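Local structure of L-lysine 6-monooxygenase (Pseudomonas syringae pv. tomato, 5CQF) at residues L223-P228 / F294-E299; T244-F249 / D288-L293. The protein probably hydroxylates the side-chain amine of L-lysine with the help of FAD and NADPH, in a pathway of siderophore biosynthesis. One frame throughout, in Å; residues are numbered along the deposited sequence.

Contact 1 (L223-P228 / F294-E299)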
loop_
_atom_site.group_PDB
_atom_site.type_symbol
_atom_site.label_atom_id
_atom_site.label_comp_id
_atom_site.label_asym_id
_atom_site.label_seq_id
_atom_site.Cartn_x
_atom_site.Cartn_y
_atom_site.Cartn_z
ATOM N N LEU A 223 -5.438 24.009 -8.884
ATOM C CA LEU A 223 -5.421 24.772 -10.123
ATOM C C LEU A 223 -5.376 23.860 -11.351
ATOM O O LEU A 223 -6.206 24.014 -12.250
ATOM C CB LEU A 223 -4.264 25.738 -10.165
ATOM C CG LEU A 223 -4.300 26.854 -9.137
ATOM C CD1 LEU A 223 -2.994 27.616 -9.249
ATOM C CD2 LEU A 223 -5.499 27.793 -9.337
ATOM N N VAL A 224 -4.417 22.931 -11.420
ATOM C CA VAL A 224 -4.358 22.050 -12.584
ATOM C C VAL A 224 -5.567 21.105 -12.614
ATOM O O VAL A 224 -5.865 20.548 -13.649
ATOM C CB VAL A 224 -3.064 21.210 -12.679
ATOM C CG1 VAL A 224 -1.839 22.093 -12.809
ATOM C CG2 VAL A 224 -2.927 20.262 -11.495
ATOM N N SER A 225 -6.263 20.929 -11.499
ATOM C CA SER A 225 -7.495 20.134 -11.500
ATOM C C SER A 225 -8.688 20.864 -12.083
ATOM O O SER A 225 -9.575 20.242 -12.603
ATOM C CB SER A 225 -7.884 19.684 -10.088
ATOM O OG SER A 225 -6.975 18.730 -9.626
ATOM N N ARG A 226 -8.746 22.169 -11.952
ATOM C CA ARG A 226 -9.984 22.864 -12.241
ATOM C C ARG A 226 -10.169 23.134 -13.713
ATOM O O ARG A 226 -11.269 23.401 -14.130
ATOM C CB ARG A 226 -10.029 24.189 -11.502
ATOM C CG ARG A 226 -10.288 24.042 -10.024
ATOM C CD ARG A 226 -11.742 24.265 -9.663
ATOM N NE ARG A 226 -11.806 25.084 -8.453
ATOM C CZ ARG A 226 -12.312 26.312 -8.384
ATOM N NH1 ARG A 226 -12.303 26.940 -7.216
ATOM N NH2 ARG A 226 -12.845 26.915 -9.452
ATOM N N ASP A 227 -9.096 23.092 -14.491
ATOM C CA ASP A 227 -9.141 23.609 -15.849
ATOM C C ASP A 227 -7.958 23.046 -16.611
ATOM O O ASP A 227 -6.820 23.258 -16.222
ATOM C CB ASP A 227 -9.069 25.135 -15.796
ATOM C CG ASP A 227 -9.134 25.788 -17.167
ATOM O OD1 ASP A 227 -8.773 25.127 -18.169
ATOM O OD2 ASP A 227 -9.532 26.984 -17.235
ATOM N N PRO A 228 -8.214 22.350 -17.717
ATOM C CA PRO A 228 -7.118 21.631 -18.377
ATOM C C PRO A 228 -6.116 22.491 -19.160
ATOM O O PRO A 228 -5.094 21.992 -19.651
ATOM C CB PRO A 228 -7.853 20.664 -19.337
ATOM C CG PRO A 228 -9.303 20.779 -19.001
ATOM C CD PRO A 228 -9.491 22.147 -18.426
ATOM N N PHE A 294 1.650 14.402 -8.493
ATOM C CA PHE A 294 2.541 13.725 -9.464
ATOM C C PHE A 294 1.768 12.834 -10.474
ATOM O O PHE A 294 2.032 12.845 -11.686
ATOM C CB PHE A 294 3.601 12.926 -8.686
ATOM C CG PHE A 294 4.609 12.255 -9.553
ATOM C CD1 PHE A 294 5.767 12.934 -9.975
ATOM C CD2 PHE A 294 4.418 10.943 -9.967
ATOM C CE1 PHE A 294 6.699 12.298 -10.803
ATOM C CE2 PHE A 294 5.341 10.313 -10.808
ATOM C CZ PHE A 294 6.481 10.987 -11.218
ATOM N N SER A 295 0.791 12.084 -9.995
ATOM C CA SER A 295 -0.020 11.231 -10.889
ATOM C C SER A 295 -0.797 12.020 -11.952
ATOM O O SER A 295 -0.836 11.633 -13.106
ATOM C CB SER A 295 -0.996 10.384 -10.069
ATOM O OG SER A 295 -1.843 9.610 -10.896
ATOM N N LEU A 296 -1.394 13.135 -11.550
ATOM C CA LEU A 296 -2.180 13.944 -12.451
ATOM C C LEU A 296 -1.324 14.596 -13.517
ATOM O O LEU A 296 -1.702 14.643 -14.681
ATOM C CB LEU A 296 -2.927 15.024 -11.652
ATOM C CG LEU A 296 -3.812 16.020 -12.435
ATOM C CD1 LEU A 296 -4.675 15.278 -13.451
ATOM C CD2 LEU A 296 -4.689 16.818 -11.475
ATOM N N ILE A 297 -0.181 15.136 -13.113
ATOM C CA ILE A 297 0.753 15.723 -14.051
ATOM C C ILE A 297 1.167 14.637 -15.021
ATOM O O ILE A 297 1.138 14.839 -16.210
ATOM C CB ILE A 297 2.011 16.279 -13.341
ATOM C CG1 ILE A 297 1.651 17.410 -12.364
ATOM C CG2 ILE A 297 3.059 16.774 -14.336
ATOM C CD1 ILE A 297 0.952 18.593 -12.982
ATOM N N TYR A 298 1.538 13.468 -14.519
ATOM C CA TYR A 298 1.968 12.364 -15.387
ATOM C C TYR A 298 0.896 11.986 -16.419
ATOM O O TYR A 298 1.204 11.827 -17.580
ATOM C CB TYR A 298 2.313 11.119 -14.561
ATOM C CG TYR A 298 2.833 9.983 -15.395
ATOM C CD1 TYR A 298 1.967 9.098 -16.032
ATOM C CD2 TYR A 298 4.191 9.781 -15.540
ATOM C CE1 TYR A 298 2.451 8.054 -16.797
ATOM C CE2 TYR A 298 4.688 8.740 -16.319
ATOM C CZ TYR A 298 3.815 7.867 -16.944
ATOM O OH TYR A 298 4.336 6.842 -17.733
ATOM N N GLU A 299 -0.339 11.786 -15.972
ATOM C CA GLU A 299 -1.448 11.461 -16.886
ATOM C C GLU A 299 -1.617 12.543 -17.945
ATOM O O GLU A 299 -1.665 12.242 -19.131
ATOM C CB GLU A 299 -2.760 11.262 -16.122
ATOM C CG GLU A 299 -2.801 9.994 -15.287
ATOM C CD GLU A 299 -2.531 8.713 -16.081
ATOM O OE1 GLU A 299 -3.278 8.414 -17.031
ATOM O OE2 GLU A 299 -1.582 7.994 -15.719
#
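Val224 and Ser225, in the last turn of helix 214-226, receive Leu296 and Ile297 of helix 287-302, a helix-helix contact on a domain of probable Rossmann type whose parallel sheet includes strand 206-210. The backbones stay well apart, with 8.2 Å between Ser225 CA and Leu296 CA, and side chains bridge the interval. Leu296 can be followed outward. Its CB is still 5.2 Å from Val224 CG2. With CG anti to the backbone N (chi1 179°), the next atom heads across the gap, and Leu296 CG comes to 4.4 Å from Val224 CG2. There the chain forks. Leu296 CD1 remains 5.6 Å from Val224 CG2, whereas CD2 reaches 3.9 Å from that same methyl, the two side chains overlapping antiparallel, each passing beside the other. Ile297 comes alongside, its CD1 lying 4.5 Å from Val224 CG2. Both segments together bury 143 Å², without a hydrogen bond between them. Helix 287-302 also meets a second subunit, through Ser295, Tyr298 and Glu299. The hydroxyl of Ser225 is hydrogen-bonded to Leu221 O in its own helix; against Leu296 CD2, 3.5 Å away, Ser225 OG makes only a van der Waals touch.

Contact 2 (T244-F249 / D288-L293)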
loop_
_atom_site.group_PDB
_atom_site.type_symbol
_atom_site.label_atom_id
_atom_site.label_comp_id
_atom_site.label_asym_id
_atom_site.label_seq_id
_atom_site.Cartn_x
_atom_site.Cartn_y
_atom_site.Cartn_z
ATOM N N THR A 244 10.783 17.166 -1.130
ATOM C CA THR A 244 10.241 17.457 0.207
ATOM C C THR A 244 10.147 16.212 1.090
ATOM O O THR A 244 10.097 15.069 0.610
ATOM C CB THR A 244 8.819 18.068 0.209
ATOM O OG1 THR A 244 7.846 17.071 -0.174
ATOM C CG2 THR A 244 8.758 19.356 -0.663
ATOM N N GLN A 245 10.097 16.451 2.401
ATOM C CA GLN A 245 9.902 15.371 3.331
ATOM C C GLN A 245 8.470 14.842 3.154
ATOM O O GLN A 245 7.544 15.597 2.841
ATOM C CB GLN A 245 10.246 15.808 4.770
ATOM C CG GLN A 245 11.771 16.019 5.015
ATOM C CD GLN A 245 12.594 14.798 5.542
ATOM O OE1 GLN A 245 13.832 14.836 5.541
ATOM N NE2 GLN A 245 11.927 13.749 6.023
ATOM N N LEU A 246 8.315 13.534 3.286
ATOM C CA LEU A 246 7.016 12.907 3.250
ATOM C C LEU A 246 6.420 12.902 4.663
ATOM O O LEU A 246 6.958 12.276 5.580
ATOM C CB LEU A 246 7.107 11.492 2.662
ATOM C CG LEU A 246 7.574 11.484 1.191
ATOM C CD1 LEU A 246 8.151 10.129 0.800
ATOM C CD2 LEU A 246 6.461 11.872 0.223
ATOM N N GLY A 247 5.314 13.618 4.818
ATOM C CA GLY A 247 4.634 13.781 6.102
ATOM C C GLY A 247 5.141 15.011 6.828
ATOM O O GLY A 247 6.327 15.270 6.810
ATOM N N GLN A 248 4.244 15.761 7.459
ATOM C CA GLN A 248 4.632 16.902 8.276
ATOM C C GLN A 248 5.208 16.347 9.560
ATOM O O GLN A 248 4.956 15.199 9.908
ATOM C CB GLN A 248 3.462 17.881 8.497
ATOM C CG GLN A 248 2.975 18.457 7.155
ATOM C CD GLN A 248 1.801 19.414 7.219
ATOM O OE1 GLN A 248 1.122 19.511 8.207
ATOM N NE2 GLN A 248 1.559 20.111 6.131
ATOM N N PHE A 249 5.962 17.175 10.261
ATOM C CA PHE A 249 6.804 16.742 11.375
ATOM C C PHE A 249 6.034 15.959 12.425
ATOM O O PHE A 249 6.440 14.874 12.786
ATOM C CB PHE A 249 7.509 17.955 11.989
ATOM C CG PHE A 249 8.541 17.617 13.032
ATOM C CD1 PHE A 249 9.861 17.374 12.666
ATOM C CD2 PHE A 249 8.215 17.618 14.393
ATOM C CE1 PHE A 249 10.825 17.111 13.627
ATOM C CE2 PHE A 249 9.187 17.348 15.353
ATOM C CZ PHE A 249 10.488 17.092 14.968
ATOM N N ASP A 288 0.161 11.249 0.227
ATOM C CA ASP A 288 -0.960 11.114 -0.746
ATOM C C ASP A 288 -1.190 12.378 -1.548
ATOM O O ASP A 288 -1.643 12.296 -2.686
ATOM C CB ASP A 288 -2.276 10.681 -0.087
ATOM C CG ASP A 288 -2.149 9.372 0.654
ATOM O OD1 ASP A 288 -1.242 8.563 0.329
ATOM O OD2 ASP A 288 -2.960 9.154 1.589
ATOM N N GLU A 289 -0.884 13.536 -0.973
ATOM C CA GLU A 289 -0.973 14.795 -1.723
ATOM C C GLU A 289 0.091 14.870 -2.826
ATOM O O GLU A 289 -0.227 15.197 -3.974
ATOM C CB GLU A 289 -0.863 16.000 -0.798
ATOM C CG GLU A 289 -2.101 16.224 0.073
ATOM C CD GLU A 289 -3.360 16.570 -0.731
ATOM O OE1 GLU A 289 -3.299 17.402 -1.690
ATOM O OE2 GLU A 289 -4.424 16.009 -0.386
ATOM N N ARG A 290 1.330 14.540 -2.484
ATOM C CA ARG A 290 2.401 14.435 -3.473
ATOM C C ARG A 290 2.007 13.477 -4.579
ATOM O O ARG A 290 2.187 13.766 -5.749
ATOM C CB ARG A 290 3.702 13.922 -2.840
ATOM C CG ARG A 290 4.590 14.992 -2.231
ATOM C CD ARG A 290 5.024 16.064 -3.245
ATOM N NE ARG A 290 5.724 15.534 -4.440
ATOM C CZ ARG A 290 5.352 15.713 -5.720
ATOM N NH1 ARG A 290 4.249 16.397 -6.045
ATOM N NH2 ARG A 290 6.096 15.191 -6.691
ATOM N N GLN A 291 1.489 12.323 -4.180
ATOM C CA GLN A 291 1.072 11.315 -5.130
ATOM C C GLN A 291 -0.023 11.845 -6.044
ATOM O O GLN A 291 0.007 11.610 -7.235
ATOM C CB GLN A 291 0.650 10.032 -4.391
ATOM C CG GLN A 291 -0.055 8.948 -5.210
ATOM C CD GLN A 291 0.749 8.450 -6.408
ATOM O OE1 GLN A 291 1.984 8.540 -6.426
ATOM N NE2 GLN A 291 0.042 7.924 -7.431
ATOM N N LYS A 292 -0.989 12.575 -5.512
ATOM C CA LYS A 292 -2.104 13.057 -6.355
ATOM C C LYS A 292 -1.572 14.011 -7.416
ATOM O O LYS A 292 -1.951 13.939 -8.607
ATOM C CB LYS A 292 -3.202 13.730 -5.514
ATOM C CG LYS A 292 -4.315 12.781 -5.097
ATOM C CD LYS A 292 -4.889 13.095 -3.720
ATOM C CE LYS A 292 -5.853 14.262 -3.733
ATOM N NZ LYS A 292 -5.896 14.981 -2.414
ATOM N N LEU A 293 -0.686 14.901 -6.979
ATOM C CA LEU A 293 -0.142 15.913 -7.877
ATOM C C LEU A 293 0.739 15.263 -8.909
ATOM O O LEU A 293 0.555 15.486 -10.084
ATOM C CB LEU A 293 0.601 17.008 -7.113
ATOM C CG LEU A 293 1.286 18.053 -7.997
ATOM C CD1 LEU A 293 0.304 18.764 -8.911
ATOM C CD2 LEU A 293 1.966 19.043 -7.098
#
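Arg290 reaches from helix 287-302 to Thr244 and Leu246, which flank Gln245 on the segment carrying the short strand 245-246. The contact is slight: 81 Å² is buried, and the nearest CA atoms, those of Leu246 and Arg290, are 8.3 Å apart.

Van der Waals touches make up the meeting itself, and they involve the methylenes of the arginine. Leu246 CD2 lies 4.4 Å from Arg290 CG, while Thr244 OG1 stands 4.3 Å from Arg290 CD, so the two side chains meet successive carbons of one chain. Neither approach is tight.

The charged end goes elsewhere. Successive torsions of the arginine (chi2 -59°, chi3 -56°) fold the chain back along its own helix, where Leu293 CG lies at the guanidinium edge, in its plane, 3.9 Å from Arg290 NH1.

Polar bonds lie within each side and with its surroundings. One turn of the helix carries a salt bridge, Lys292 NZ to Glu289 OE2 at 2.7 Å, the amine approaching from 41° out of the carboxylate plane. The hydroxyl of Thr244 is hydrogen-bonded to Phe241 O. Backbone hydrogen bonds of Gln245 and Gly247 to Ile285 form a small two-stranded parallel sheet with strand 284-285, just before the helix. At a subunit interface, Leu246 packs on Leu246 of a third subunit and Thr244 O accepts a hydrogen bond from Arg252 of that subunit.

No hydrogen bond joins 244-249 to 288-293, and the hydroxyl that faces the arginine already has a partner. The geometry is consistent with a contact carried mainly by van der Waals packing: Arg290 offers its methylenes, CG to the Leu246 methyl and CD to the Thr244 oxygen, while the positive charge is directed along the helix.

In the fold
From the N terminus, the chain passes through strand 206-210 and helix 214-226, whose last turn opens contact 1. It then runs through strand 231-235 to 244-249, which opens contact 2. Helices 255-264 and 267-280 and strand 284-285 follow before helix 287-302 closes both: first contact 2 at 288-293, with 38 residues between its segments, then contact 1 at 294-299, with 65. The inner loop lies wholly within the outer one, so the two nest without crossing. Their centres are about 16 Å apart. Both use adjoining stretches of helix 287-302, which therefore ties helix 214-226 and the small sheet of 245-246 and 284-285 to a common element.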